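Carbohydrate kinase, pfkB family (Enterococcus faecalis, PDB 3KTN) probably phosphorylates 2-keto-3-deoxygluconate, as a magnesium-binding sugar kinase of the ribokinase-like pfkB family. Local coordinates at residues L13-P18 with I87-A92; E50-T55 with G74-W79; S111-S116 with G137-L142; F166-R171 with D195-S200; L208-R213 with Q227-Q232. All coordinates share one frame; numbering follows the deposited sequence.

Contact 1 of 5, residues L13-P18 with I87-A92; sequences LRFTPP and IGSFFA
The Phe90 ring has Arg14 CB over one face, offset toward the rim, 4.1 Å from the Phe90 centroid in a CH-pi contact. Phe15 CD2 lies over one face of the Phe91 ring, 3.8 Å from Phe91 CZ; the planes are 30° apart but slid apart, so the rings barely overlap. At the edge of the Arg14 guanidinium, in its plane, Thr16 OG1 accepts from Arg14 NE at 2.7 Å. Arg14 CG is anti to the backbone N (chi1 172°), and the extended chain beyond it brings NE to 3.6 Å from Ala92 CB. Arg14 NH1 and NH2 form salt bridges with Asp316 and with Asp274 of the magnesium site, respectively. On the Phe15 side of the sheet, Leu13 CD1 presses tightly on Ile87 CG2 (3.3 Å). Four backbone bonds join the parallel strands: Leu13 N to Gly88 O, Phe90 N to Leu13 O, Phe15 N to Phe90 O and Ala92 N to Phe15 O. Phe15 also stacks on Phe15 of the second subunit. The pair is the centre of a four-stranded sheet, consistent with the lid of ribokinase-like enzymes, between strands 28-34 and 101-105; Leu62 of helix 61-72 touches Leu13 and Ile87.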
# COMPACT_ATOMS: atom_id res chain seq x y z
N LEU A 13 -6.88 18.90 8.24
CA LEU A 13 -6.59 17.64 7.57
C LEU A 13 -5.20 17.79 6.97
O LEU A 13 -4.93 18.79 6.32
CB LEU A 13 -7.57 17.38 6.42
CG LEU A 13 -8.95 16.76 6.59
CD1 LEU A 13 -9.57 17.17 7.89
CD2 LEU A 13 -9.81 17.17 5.40
N ARG A 14 -4.33 16.81 7.19
CA ARG A 14 -3.00 16.85 6.59
C ARG A 14 -2.92 15.67 5.63
O ARG A 14 -3.22 14.53 6.01
CB ARG A 14 -1.89 16.73 7.62
CG ARG A 14 -0.52 16.56 6.96
CD ARG A 14 0.62 16.40 7.96
NE ARG A 14 1.77 15.74 7.34
CZ ARG A 14 2.97 15.63 7.91
NH1 ARG A 14 3.19 16.14 9.11
NH2 ARG A 14 3.96 15.00 7.27
N PHE A 15 -2.52 15.94 4.40
CA PHE A 15 -2.38 14.90 3.39
C PHE A 15 -0.90 14.74 3.09
O PHE A 15 -0.22 15.70 2.75
CB PHE A 15 -3.13 15.29 2.12
CG PHE A 15 -4.62 15.38 2.30
CD1 PHE A 15 -5.39 14.24 2.50
CD2 PHE A 15 -5.26 16.62 2.26
CE1 PHE A 15 -6.77 14.32 2.66
CE2 PHE A 15 -6.64 16.72 2.42
CZ PHE A 15 -7.40 15.56 2.62
N THR A 16 -0.39 13.52 3.19
CA THR A 16 1.02 13.29 2.95
C THR A 16 1.26 12.07 2.08
O THR A 16 0.72 10.99 2.36
CB THR A 16 1.77 13.05 4.28
OG1 THR A 16 1.40 14.06 5.22
CG2 THR A 16 3.31 13.07 4.06
N PRO A 17 2.04 12.22 1.01
CA PRO A 17 2.31 11.06 0.15
C PRO A 17 3.27 10.18 0.97
O PRO A 17 3.98 10.68 1.84
CB PRO A 17 3.01 11.67 -1.07
CG PRO A 17 2.55 13.12 -1.07
CD PRO A 17 2.54 13.47 0.40
N PRO A 18 3.31 8.88 0.71
CA PRO A 18 4.24 8.07 1.51
C PRO A 18 5.73 8.32 1.20
O PRO A 18 6.08 8.95 0.20
CB PRO A 18 3.80 6.63 1.21
CG PRO A 18 3.16 6.72 -0.13
CD PRO A 18 2.42 8.03 -0.11
N ILE A 87 -13.54 21.61 6.42
CA ILE A 87 -12.44 21.49 7.37
C ILE A 87 -11.19 21.99 6.64
O ILE A 87 -10.99 21.67 5.46
CB ILE A 87 -12.22 20.04 7.84
CG1 ILE A 87 -13.46 19.53 8.58
CG2 ILE A 87 -11.01 19.97 8.78
CD1 ILE A 87 -13.31 18.12 9.16
N GLY A 88 -10.38 22.79 7.32
CA GLY A 88 -9.16 23.30 6.69
C GLY A 88 -8.21 22.15 6.42
O GLY A 88 -8.31 21.11 7.06
N SER A 89 -7.30 22.32 5.47
CA SER A 89 -6.36 21.25 5.16
C SER A 89 -5.10 21.74 4.48
O SER A 89 -5.02 22.88 4.02
CB SER A 89 -7.02 20.22 4.24
OG SER A 89 -7.24 20.78 2.95
N PHE A 90 -4.11 20.85 4.42
CA PHE A 90 -2.86 21.15 3.74
C PHE A 90 -2.18 19.86 3.30
O PHE A 90 -2.42 18.79 3.86
CB PHE A 90 -1.93 21.99 4.64
CG PHE A 90 -1.38 21.25 5.83
CD1 PHE A 90 -0.14 20.61 5.76
CD2 PHE A 90 -2.06 21.27 7.05
CE1 PHE A 90 0.42 20.01 6.88
CE2 PHE A 90 -1.51 20.67 8.18
CZ PHE A 90 -0.26 20.04 8.09
N PHE A 91 -1.34 19.98 2.28
CA PHE A 91 -0.59 18.85 1.76
C PHE A 91 0.83 19.04 2.24
O PHE A 91 1.32 20.17 2.33
CB PHE A 91 -0.63 18.85 0.23
CG PHE A 91 -1.97 18.49 -0.33
CD1 PHE A 91 -2.23 17.18 -0.76
CD2 PHE A 91 -3.00 19.42 -0.37
CE1 PHE A 91 -3.49 16.82 -1.23
CE2 PHE A 91 -4.27 19.06 -0.83
CZ PHE A 91 -4.51 17.76 -1.26
N ALA A 92 1.49 17.94 2.58
CA ALA A 92 2.87 18.01 3.03
C ALA A 92 3.70 16.99 2.27
O ALA A 92 3.54 15.78 2.45
CB ALA A 92 2.94 17.74 4.53

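Contact 2 of 5, residues E50-T55 with G74-W79; sequences ETALIT and GISDQW
Ala52 and Ser76 make the single backbone bridge at which the return loop of a beta-alpha-beta crossover, strand 50-57 to helix 61-72 to strand 80-82, comes back alongside its first strand. The bridge has one direct hydrogen bond, Ser76 N to Thr51 O at 3.0 Å, with the donor tilted 33° from the carbonyl plane. Two waters fill in on either side of it in sequence. One accepts from Thr51 N and donates to Gly74 O, and is also hydrogen-bonded to Thr51 OG1 at 2.7 Å. The chi1 of 71° puts that hydroxyl between the backbone N and the carbonyl carbon, near its own N-H, where both can grip the same water. The other accepts from Trp79 N and donates to Leu53 O and Ser76 O, so three backbone groups of the two segments share it.

Gly74 ends helix 61-72 in a Schellman motif with positive phi, and Ser76 OG then accepts from Gln78 N in an ST turn. That turn brings Trp79 round to the strand, where its six-membered ring meets Ala52 CB (3.5 Å from Trp79 CE3) and Ile54 CG1 (4.0 Å from Trp79 CE3). Gln78 CG lies over one face of the indole. Apolar packing continues where Ile75 CG2 approaches Leu53 CB at 4.1 Å.

Strand 4-8 runs beside strand 50-57, bonded to it through Ala52 with Ile5 and Ala7. Helix 36-46 packs on Thr51, Leu53 and Ile75 through Leu44, Ala45 and Leu41, while the Phe126 ring of helix 123-127 meets Trp79.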
# COMPACT_ATOMS: atom_id res chain seq x y z
N GLU A 50 -5.56 15.01 31.68
CA GLU A 50 -6.89 15.04 31.10
C GLU A 50 -6.92 16.22 30.15
O GLU A 50 -6.59 17.34 30.55
CB GLU A 50 -7.94 15.19 32.19
CG GLU A 50 -8.03 13.99 33.10
CD GLU A 50 -9.16 14.12 34.10
OE1 GLU A 50 -10.32 14.31 33.67
OE2 GLU A 50 -8.89 14.03 35.32
N THR A 51 -7.32 15.97 28.91
CA THR A 51 -7.34 17.03 27.91
C THR A 51 -8.66 17.08 27.15
O THR A 51 -9.35 16.07 27.00
CB THR A 51 -6.20 16.83 26.89
OG1 THR A 51 -6.48 15.69 26.07
CG2 THR A 51 -4.89 16.59 27.61
N ALA A 52 -9.00 18.26 26.66
CA ALA A 52 -10.23 18.44 25.91
C ALA A 52 -10.05 19.58 24.92
O ALA A 52 -9.49 20.63 25.26
CB ALA A 52 -11.39 18.75 26.86
N LEU A 53 -10.52 19.38 23.69
CA LEU A 53 -10.39 20.40 22.67
C LEU A 53 -11.70 21.15 22.47
O LEU A 53 -12.76 20.54 22.33
CB LEU A 53 -9.97 19.76 21.34
CG LEU A 53 -9.79 20.71 20.15
CD1 LEU A 53 -8.65 21.68 20.45
CD2 LEU A 53 -9.49 19.91 18.89
N ILE A 54 -11.61 22.48 22.46
CA ILE A 54 -12.78 23.31 22.24
C ILE A 54 -12.68 23.81 20.81
O ILE A 54 -11.77 24.57 20.48
CB ILE A 54 -12.80 24.52 23.20
CG1 ILE A 54 -12.72 24.04 24.65
CG2 ILE A 54 -14.07 25.33 22.98
CD1 ILE A 54 -12.58 25.15 25.67
N THR A 55 -13.60 23.38 19.96
CA THR A 55 -13.59 23.77 18.56
C THR A 55 -14.89 23.29 17.92
O THR A 55 -15.78 22.81 18.61
CB THR A 55 -12.40 23.09 17.83
OG1 THR A 55 -12.24 23.65 16.51
CG2 THR A 55 -12.65 21.60 17.71
N GLY A 74 -6.62 10.29 22.62
CA GLY A 74 -6.79 10.42 24.06
C GLY A 74 -7.40 11.75 24.46
O GLY A 74 -7.50 12.06 25.64
N ILE A 75 -7.82 12.54 23.47
CA ILE A 75 -8.42 13.85 23.73
C ILE A 75 -9.94 13.72 23.80
O ILE A 75 -10.56 13.07 22.95
CB ILE A 75 -8.10 14.86 22.59
CG1 ILE A 75 -6.59 14.93 22.35
CG2 ILE A 75 -8.60 16.25 22.96
CD1 ILE A 75 -6.23 15.71 21.09
N SER A 76 -10.54 14.33 24.81
CA SER A 76 -11.99 14.30 24.95
C SER A 76 -12.58 15.16 23.84
O SER A 76 -12.07 16.25 23.55
CB SER A 76 -12.41 14.88 26.30
OG SER A 76 -13.83 15.03 26.35
N ASP A 77 -13.66 14.68 23.24
CA ASP A 77 -14.32 15.41 22.16
C ASP A 77 -15.65 15.98 22.66
O ASP A 77 -16.49 16.41 21.87
CB ASP A 77 -14.58 14.45 20.99
CG ASP A 77 -15.59 13.37 21.33
OD1 ASP A 77 -15.75 13.06 22.53
OD2 ASP A 77 -16.22 12.81 20.41
N GLN A 78 -15.85 15.99 23.98
CA GLN A 78 -17.09 16.50 24.57
C GLN A 78 -17.41 17.94 24.18
O GLN A 78 -18.57 18.28 23.97
CB GLN A 78 -17.03 16.39 26.10
CG GLN A 78 -15.93 17.23 26.74
CD GLN A 78 -15.85 17.04 28.24
OE1 GLN A 78 -16.85 17.20 28.95
NE2 GLN A 78 -14.66 16.70 28.74
N TRP A 79 -16.39 18.78 24.08
CA TRP A 79 -16.61 20.18 23.72
C TRP A 79 -16.39 20.51 22.25
O TRP A 79 -16.18 21.67 21.90
CB TRP A 79 -15.77 21.09 24.62
CG TRP A 79 -16.12 20.95 26.07
CD1 TRP A 79 -17.36 20.70 26.59
CD2 TRP A 79 -15.23 21.03 27.19
NE1 TRP A 79 -17.29 20.61 27.96
CE2 TRP A 79 -16.00 20.80 28.35
CE3 TRP A 79 -13.85 21.26 27.32
CZ2 TRP A 79 -15.44 20.81 29.64
CZ3 TRP A 79 -13.29 21.27 28.60
CH2 TRP A 79 -14.09 21.04 29.74
O HOH W 1 -6.91 13.67 27.80
O HOH W 2 -13.62 18.46 23.91

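Contact 3 of 5, residues S111-S116 with G137-L142; sequences SAFGIS and GISLSL
Phe113 and Leu142 carry the apolar part of this contact, which joins a type I beta turn, Phe113 to Ser116, to the short, weakly bonded helix 138-142. Leu142 CD2 approaches the ring obliquely, 3.7 Å from Phe113 CD2, and the same methyl lies 4.0 Å from Gly114 CA. One branch of the leucine thus sits against both the aromatic ring and the turn backbone. The Phe113 side chain leaves the turn toward the helix, with CG anti to the backbone N (chi1 177°). Phe8 also meets this ring, and Thr55 and Thr146 touch it.

Hydrogen bonds stay within each side and fix its shape. Ser111 OG accepts from Gly114 N at 3.0 Å, an ST motif, and Ser116 OG donates to Phe113 O at 2.8 Å, closing the turn. In the helix, Ile138 O takes both Ser141 N and Leu142 N. Just past the helix segment, Thr143 OG1 is hydrogen-bonded to Gly114 O.

Polar against aromatic, Ser139 OG, hydrogen-bonded to Cys136 O, lies in the plane of the Phe113 ring at its edge, 3.8 Å from Phe113 CZ.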
# COMPACT_ATOMS: atom_id res chain seq x y z
N SER A 111 -13.69 27.20 7.21
CA SER A 111 -13.89 25.98 7.99
C SER A 111 -14.93 26.15 9.09
O SER A 111 -15.34 27.26 9.42
CB SER A 111 -12.57 25.54 8.63
OG SER A 111 -12.14 26.48 9.61
N ALA A 112 -15.35 25.02 9.66
CA ALA A 112 -16.31 25.00 10.74
C ALA A 112 -15.81 25.85 11.91
O ALA A 112 -16.59 26.55 12.56
CB ALA A 112 -16.53 23.57 11.21
N PHE A 113 -14.51 25.79 12.18
CA PHE A 113 -13.93 26.57 13.26
C PHE A 113 -13.86 28.05 12.88
O PHE A 113 -14.14 28.92 13.70
CB PHE A 113 -12.53 26.06 13.59
CG PHE A 113 -11.83 26.86 14.65
CD1 PHE A 113 -12.31 26.89 15.95
CD2 PHE A 113 -10.65 27.54 14.36
CE1 PHE A 113 -11.63 27.59 16.95
CE2 PHE A 113 -9.95 28.24 15.35
CZ PHE A 113 -10.44 28.26 16.65
N GLY A 114 -13.50 28.31 11.63
CA GLY A 114 -13.38 29.68 11.16
C GLY A 114 -14.66 30.49 11.12
O GLY A 114 -14.61 31.72 11.19
N ILE A 115 -15.81 29.83 10.99
CA ILE A 115 -17.09 30.53 10.93
C ILE A 115 -17.84 30.53 12.26
O ILE A 115 -18.97 31.02 12.33
CB ILE A 115 -18.02 29.93 9.85
CG1 ILE A 115 -18.52 28.55 10.29
CG2 ILE A 115 -17.29 29.83 8.53
CD1 ILE A 115 -19.65 28.03 9.43
N SER A 116 -17.24 29.98 13.30
CA SER A 116 -17.89 29.94 14.60
C SER A 116 -17.48 31.16 15.43
O SER A 116 -16.36 31.65 15.33
CB SER A 116 -17.54 28.65 15.33
OG SER A 116 -16.15 28.59 15.58
N GLY A 137 -2.57 30.45 18.93
CA GLY A 137 -2.32 31.69 18.22
C GLY A 137 -3.07 31.81 16.91
O GLY A 137 -3.38 32.92 16.47
N ILE A 138 -3.34 30.68 16.26
CA ILE A 138 -4.05 30.70 14.98
C ILE A 138 -5.44 31.35 15.13
O ILE A 138 -5.91 32.02 14.22
CB ILE A 138 -4.19 29.26 14.38
CG1 ILE A 138 -4.91 29.32 13.03
CG2 ILE A 138 -4.96 28.35 15.33
CD1 ILE A 138 -4.14 30.10 11.96
N SER A 139 -6.07 31.15 16.29
CA SER A 139 -7.38 31.73 16.56
C SER A 139 -7.40 33.24 16.34
O SER A 139 -8.39 33.79 15.86
CB SER A 139 -7.79 31.46 18.01
OG SER A 139 -7.64 30.10 18.34
N LEU A 140 -6.31 33.90 16.71
CA LEU A 140 -6.23 35.35 16.56
C LEU A 140 -6.11 35.87 15.13
O LEU A 140 -6.46 37.02 14.87
CB LEU A 140 -5.05 35.91 17.37
CG LEU A 140 -5.19 35.88 18.89
CD1 LEU A 140 -3.97 36.53 19.52
CD2 LEU A 140 -6.45 36.61 19.31
N SER A 141 -5.64 35.03 14.22
CA SER A 141 -5.46 35.47 12.84
C SER A 141 -6.37 34.81 11.80
O SER A 141 -6.54 35.35 10.70
CB SER A 141 -4.01 35.25 12.41
OG SER A 141 -3.69 33.86 12.38
N LEU A 142 -6.96 33.67 12.13
CA LEU A 142 -7.81 32.97 11.17
C LEU A 142 -8.95 33.87 10.66
O LEU A 142 -8.98 34.23 9.49
CB LEU A 142 -8.36 31.67 11.77
CG LEU A 142 -8.97 30.71 10.74
CD1 LEU A 142 -7.97 30.46 9.61
CD2 LEU A 142 -9.35 29.40 11.42

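Contact 4 of 5, residues F166-R171 with D195-S200. With SO4 (sulfate ion), chain B.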
# COMPACT_ATOMS: atom_id res chain seq x y z
N PHE A 166 -0.61 30.53 25.66
CA PHE A 166 -0.75 31.08 24.32
C PHE A 166 0.52 30.87 23.50
O PHE A 166 1.63 30.98 24.03
CB PHE A 166 -1.04 32.58 24.44
CG PHE A 166 -1.11 33.30 23.12
CD1 PHE A 166 -2.19 33.11 22.27
CD2 PHE A 166 -0.11 34.18 22.75
CE1 PHE A 166 -2.26 33.78 21.06
CE2 PHE A 166 -0.17 34.86 21.54
CZ PHE A 166 -1.25 34.67 20.69
N ASP A 167 0.35 30.59 22.22
CA ASP A 167 1.49 30.38 21.34
C ASP A 167 1.48 31.38 20.20
O ASP A 167 0.44 31.62 19.57
CB ASP A 167 1.48 28.96 20.76
CG ASP A 167 0.34 28.72 19.78
OD1 ASP A 167 0.60 28.60 18.57
OD2 ASP A 167 -0.83 28.67 20.22
N PHE A 168 2.63 31.99 19.95
CA PHE A 168 2.78 32.93 18.85
C PHE A 168 2.74 32.05 17.60
O PHE A 168 3.45 31.05 17.52
CB PHE A 168 4.14 33.63 18.92
CG PHE A 168 4.18 34.81 19.86
CD1 PHE A 168 4.05 36.11 19.38
CD2 PHE A 168 4.38 34.63 21.23
CE1 PHE A 168 4.12 37.21 20.24
CE2 PHE A 168 4.44 35.72 22.10
CZ PHE A 168 4.31 37.01 21.60
N ASN A 169 1.90 32.41 16.63
CA ASN A 169 1.83 31.63 15.40
C ASN A 169 2.13 32.58 14.25
O ASN A 169 1.42 32.60 13.25
CB ASN A 169 0.44 31.02 15.22
CG ASN A 169 0.44 29.88 14.21
OD1 ASN A 169 -0.49 29.72 13.43
ND2 ASN A 169 1.49 29.06 14.24
N TYR A 170 3.19 33.37 14.42
CA TYR A 170 3.60 34.34 13.42
C TYR A 170 4.64 33.78 12.46
O TYR A 170 5.73 33.41 12.87
CB TYR A 170 4.16 35.59 14.10
CG TYR A 170 4.88 36.54 13.16
CD1 TYR A 170 4.20 37.14 12.10
CD2 TYR A 170 6.23 36.83 13.33
CE1 TYR A 170 4.86 38.02 11.23
CE2 TYR A 170 6.90 37.70 12.47
CZ TYR A 170 6.21 38.29 11.42
OH TYR A 170 6.86 39.15 10.57
N ARG A 171 4.29 33.74 11.18
CA ARG A 171 5.20 33.25 10.16
C ARG A 171 5.50 34.39 9.20
O ARG A 171 4.68 34.73 8.34
CB ARG A 171 4.59 32.05 9.43
CG ARG A 171 4.40 30.84 10.32
CD ARG A 171 3.86 29.65 9.55
NE ARG A 171 3.52 28.53 10.42
CZ ARG A 171 4.40 27.87 11.17
NH1 ARG A 171 5.68 28.21 11.17
NH2 ARG A 171 3.99 26.87 11.94
N ASP A 195 -0.53 33.67 30.98
CA ASP A 195 0.38 33.32 32.06
C ASP A 195 1.61 32.62 31.48
O ASP A 195 2.74 32.88 31.91
CB ASP A 195 -0.32 32.38 33.05
CG ASP A 195 -1.51 33.03 33.74
OD1 ASP A 195 -1.31 34.04 34.44
OD2 ASP A 195 -2.64 32.52 33.58
N ILE A 196 1.39 31.74 30.52
CA ILE A 196 2.48 31.00 29.88
C ILE A 196 2.45 31.28 28.38
O ILE A 196 1.43 31.06 27.72
CB ILE A 196 2.34 29.48 30.12
CG1 ILE A 196 2.29 29.21 31.62
CG2 ILE A 196 3.51 28.74 29.48
CD1 ILE A 196 2.08 27.76 31.98
N VAL A 197 3.56 31.76 27.85
CA VAL A 197 3.63 32.10 26.43
C VAL A 197 4.75 31.39 25.68
O VAL A 197 5.88 31.30 26.17
CB VAL A 197 3.79 33.62 26.25
CG1 VAL A 197 3.85 33.97 24.78
CG2 VAL A 197 2.63 34.35 26.93
N PHE A 198 4.43 30.89 24.50
CA PHE A 198 5.40 30.20 23.65
C PHE A 198 5.72 31.07 22.45
O PHE A 198 4.83 31.49 21.72
CB PHE A 198 4.83 28.85 23.20
CG PHE A 198 4.63 27.87 24.32
CD1 PHE A 198 5.71 27.25 24.92
CD2 PHE A 198 3.36 27.64 24.83
CE1 PHE A 198 5.53 26.39 26.01
CE2 PHE A 198 3.17 26.78 25.91
CZ PHE A 198 4.26 26.16 26.51
N GLY A 199 7.01 31.34 22.25
CA GLY A 199 7.42 32.17 21.14
C GLY A 199 8.92 32.36 21.12
O GLY A 199 9.63 31.83 21.97
N SER A 200 9.41 33.12 20.15
CA SER A 200 10.85 33.36 20.03
C SER A 200 11.22 34.83 20.14
O SER A 200 10.35 35.71 20.09
CB SER A 200 11.36 32.84 18.70
OG SER A 200 10.87 33.65 17.64
S SO4 B . 0.19 27.18 10.86
O1 SO4 B . 0.94 28.42 10.56
O2 SO4 B . 1.03 26.29 11.69
O3 SO4 B . -1.04 27.51 11.60
O4 SO4 B . -0.17 26.52 9.60
O HOH W 3 5.04 29.75 19.16
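Ile196 starts the pairing through its backbone, its O accepting from Phe166 N at 2.9 Å. Val197 follows with its side chain on the Phe166 face of the sheet. Its CG1 is anti to the backbone N (chi1 -180°) and reaches the edge of the Phe168 ring, 3.3 Å from Phe168 CE2; the same methyl also lies near the plane of the Phe166 ring, 4.5 Å from Phe166 CD2. Both backbone polar atoms of Phe198 bond to segment 166-171: its N donates to Phe166 O at 2.8 Å and its O accepts from Phe168 N at 2.9 Å, the latter bond almost straight at 176°. These strands are neighbours in the large mixed sheet, parallel and linked by helix 177-190 in a beta-alpha-beta crossover. Phe198 O also lies in the plane of the Phe168 ring, at its edge, 3.2 Å from Phe168 CD2, and takes a weak bond from a water that donates as well to Phe168 O. The Phe198 side chain projects to the other face, that of Asp167, where helix 278-291 packs on it. Gly199 CA comes 3.9 Å from Phe168 CD2 as the strands end. Ser200 is the N-cap of helix 201-206. Past the paired strands, Arg171 grips a sulfate, probably from the crystallisation liquor, with NE donating to O1 and NH2 to O2; Arg108 NH2 is a further donor to the ion.

Contact 5 of 5, residues L208-R213 with Q227-Q232; sequences LGFIPR and QRFMSQ
Phe210 meets Phe229 in an offset edge-to-face pair, the edge of Phe229 turned to the face of Phe210, with centroids 5.6 Å apart and planes at 82°. Phe210 CZ lies near the plane of the Phe229 ring, 3.6 Å from Phe229 CD1. Anti to the backbone N (chi1 158°), Phe229 CG itself comes to 4.2 Å from Phe210 CZ. Leu208 approaches Phe229 at about a right angle, its CD1 3.4 Å from Phe229 CE1.

Arg228 runs past Phe210 in the opposite sense, its guanidinium nearly parallel to the phenyl ring (15°) and Arg228 NH2 3.8 Å from Phe210 CD1. Its far end grips a backbone carbonyl: NH2 donates to Ile211 O at 2.9 Å, nearly within the guanidinium plane, and NH1 adds a weak bond to the same oxygen. This grip ties loop 208-213, between helices 201-206 and 218-233, to the side of the helix it precedes. Arg228 and Phe229 are consecutive on that helix and diverge, one to the loop backbone and one to the interior, with Phe210 between them. NH1 of Arg228 is also in a salt bridge with Glu224, one turn earlier.

Gln232, one turn after Arg228, reaches the tip of the Phe210 ring, its OE1 3.4 Å from Phe210 CZ. Leu225 also touches Phe210, while Leu204, Leu191 and Leu235 pack on Phe229.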
# COMPACT_ATOMS: atom_id res chain seq x y z
N LEU A 208 6.18 42.22 17.54
CA LEU A 208 5.78 43.15 18.58
C LEU A 208 6.59 44.45 18.56
O LEU A 208 6.45 45.28 19.45
CB LEU A 208 5.89 42.47 19.94
CG LEU A 208 5.03 41.22 20.11
CD1 LEU A 208 5.18 40.68 21.51
CD2 LEU A 208 3.57 41.54 19.83
N GLY A 209 7.42 44.60 17.54
CA GLY A 209 8.22 45.81 17.40
C GLY A 209 9.16 46.18 18.53
O GLY A 209 9.65 47.30 18.58
N PHE A 210 9.43 45.25 19.45
CA PHE A 210 10.33 45.54 20.56
C PHE A 210 11.71 45.93 20.03
O PHE A 210 12.12 45.50 18.95
CB PHE A 210 10.46 44.33 21.48
CG PHE A 210 9.41 44.26 22.55
CD1 PHE A 210 9.75 44.46 23.88
CD2 PHE A 210 8.09 44.01 22.23
CE1 PHE A 210 8.78 44.39 24.88
CE2 PHE A 210 7.11 43.94 23.22
CZ PHE A 210 7.46 44.13 24.55
N ILE A 211 12.43 46.73 20.81
CA ILE A 211 13.77 47.18 20.45
C ILE A 211 14.76 46.76 21.53
O ILE A 211 14.54 47.01 22.72
CB ILE A 211 13.83 48.72 20.29
CG1 ILE A 211 12.85 49.19 19.21
CG2 ILE A 211 15.25 49.15 19.93
CD1 ILE A 211 13.19 48.71 17.81
N PRO A 212 15.85 46.09 21.13
CA PRO A 212 16.87 45.63 22.08
C PRO A 212 17.85 46.72 22.49
O PRO A 212 18.20 47.59 21.69
CB PRO A 212 17.54 44.49 21.33
CG PRO A 212 17.51 45.00 19.92
CD PRO A 212 16.10 45.54 19.79
N ARG A 213 18.30 46.66 23.74
CA ARG A 213 19.27 47.62 24.27
C ARG A 213 20.58 47.46 23.51
O ARG A 213 21.39 46.60 23.85
CB ARG A 213 19.49 47.36 25.76
CG ARG A 213 18.32 47.76 26.65
CD ARG A 213 18.41 49.24 27.01
NE ARG A 213 19.58 49.52 27.83
CZ ARG A 213 19.72 49.13 29.09
NH1 ARG A 213 18.76 48.45 29.70
NH2 ARG A 213 20.84 49.41 29.75
N GLN A 227 12.70 39.54 29.45
CA GLN A 227 12.11 39.75 30.77
C GLN A 227 11.40 41.09 30.85
O GLN A 227 10.56 41.31 31.72
CB GLN A 227 13.19 39.63 31.85
CG GLN A 227 13.83 38.26 31.87
CD GLN A 227 14.78 38.07 33.03
OE1 GLN A 227 15.70 38.86 33.23
NE2 GLN A 227 14.56 37.01 33.81
N ARG A 228 11.71 41.98 29.91
CA ARG A 228 11.08 43.29 29.84
C ARG A 228 9.67 43.05 29.28
O ARG A 228 8.68 43.53 29.83
CB ARG A 228 11.88 44.20 28.91
CG ARG A 228 11.78 45.69 29.22
CD ARG A 228 12.74 46.48 28.33
NE ARG A 228 12.24 46.62 26.97
CZ ARG A 228 13.01 46.78 25.90
NH1 ARG A 228 14.33 46.81 26.02
NH2 ARG A 228 12.46 46.93 24.70
N PHE A 229 9.61 42.30 28.19
CA PHE A 229 8.35 41.94 27.54
C PHE A 229 7.46 41.22 28.54
O PHE A 229 6.25 41.47 28.61
CB PHE A 229 8.63 41.04 26.33
CG PHE A 229 7.45 40.20 25.89
CD1 PHE A 229 6.36 40.78 25.25
CD2 PHE A 229 7.44 38.83 26.13
CE1 PHE A 229 5.27 40.00 24.85
CE2 PHE A 229 6.36 38.04 25.73
CZ PHE A 229 5.27 38.63 25.09
N MSE A 230 8.06 40.33 29.32
CA MSE A 230 7.32 39.55 30.31
C MSE A 230 6.72 40.36 31.46
O MSE A 230 5.57 40.13 31.84
CB MSE A 230 8.22 38.47 30.90
CG MSE A 230 8.57 37.35 29.93
SE MSE A 230 9.57 35.99 30.85
CE MSE A 230 8.13 35.12 31.79
N SER A 231 7.50 41.28 32.02
CA SER A 231 7.01 42.08 33.13
C SER A 231 5.91 43.02 32.66
O SER A 231 4.99 43.34 33.40
CB SER A 231 8.15 42.87 33.78
OG SER A 231 8.85 43.64 32.82
N GLN A 232 6.00 43.45 31.40
CA GLN A 232 4.99 44.34 30.84
C GLN A 232 3.60 43.70 30.85
O GLN A 232 2.59 44.39 31.04
CB GLN A 232 5.34 44.71 29.41
CG GLN A 232 4.31 45.61 28.77
CD GLN A 232 4.57 45.81 27.31
OE1 GLN A 232 5.72 45.86 26.88
NE2 GLN A 232 3.50 45.94 26.53

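How the contacts relate
Contacts 2, 3, 4 and 5 form a touching chain through the body of the kinase. Thr55 OG1 of contact 2 lies 3.3 Å from Phe113 CD1 of contact 3; Gly137 N of contact 3 is probably hydrogen-bonded to Asp167 OD2 of contact 4 (2.8 Å); and Phe168 CZ of contact 4 lies 3.8 Å from Leu208 CD1 of contact 5. Contacts 2 and 4 reach the same large sheet. Contact 1 belongs to the smaller sheet and meets contact 3 where Gly88 N packs 3.8 Å from Ser111 CB. It is the one nearest the metal: the Arg14 side chain is about 6 Å from the magnesium ion. Contact 5, its centre about 37 Å from that of contact 1, lies across the chain's centre.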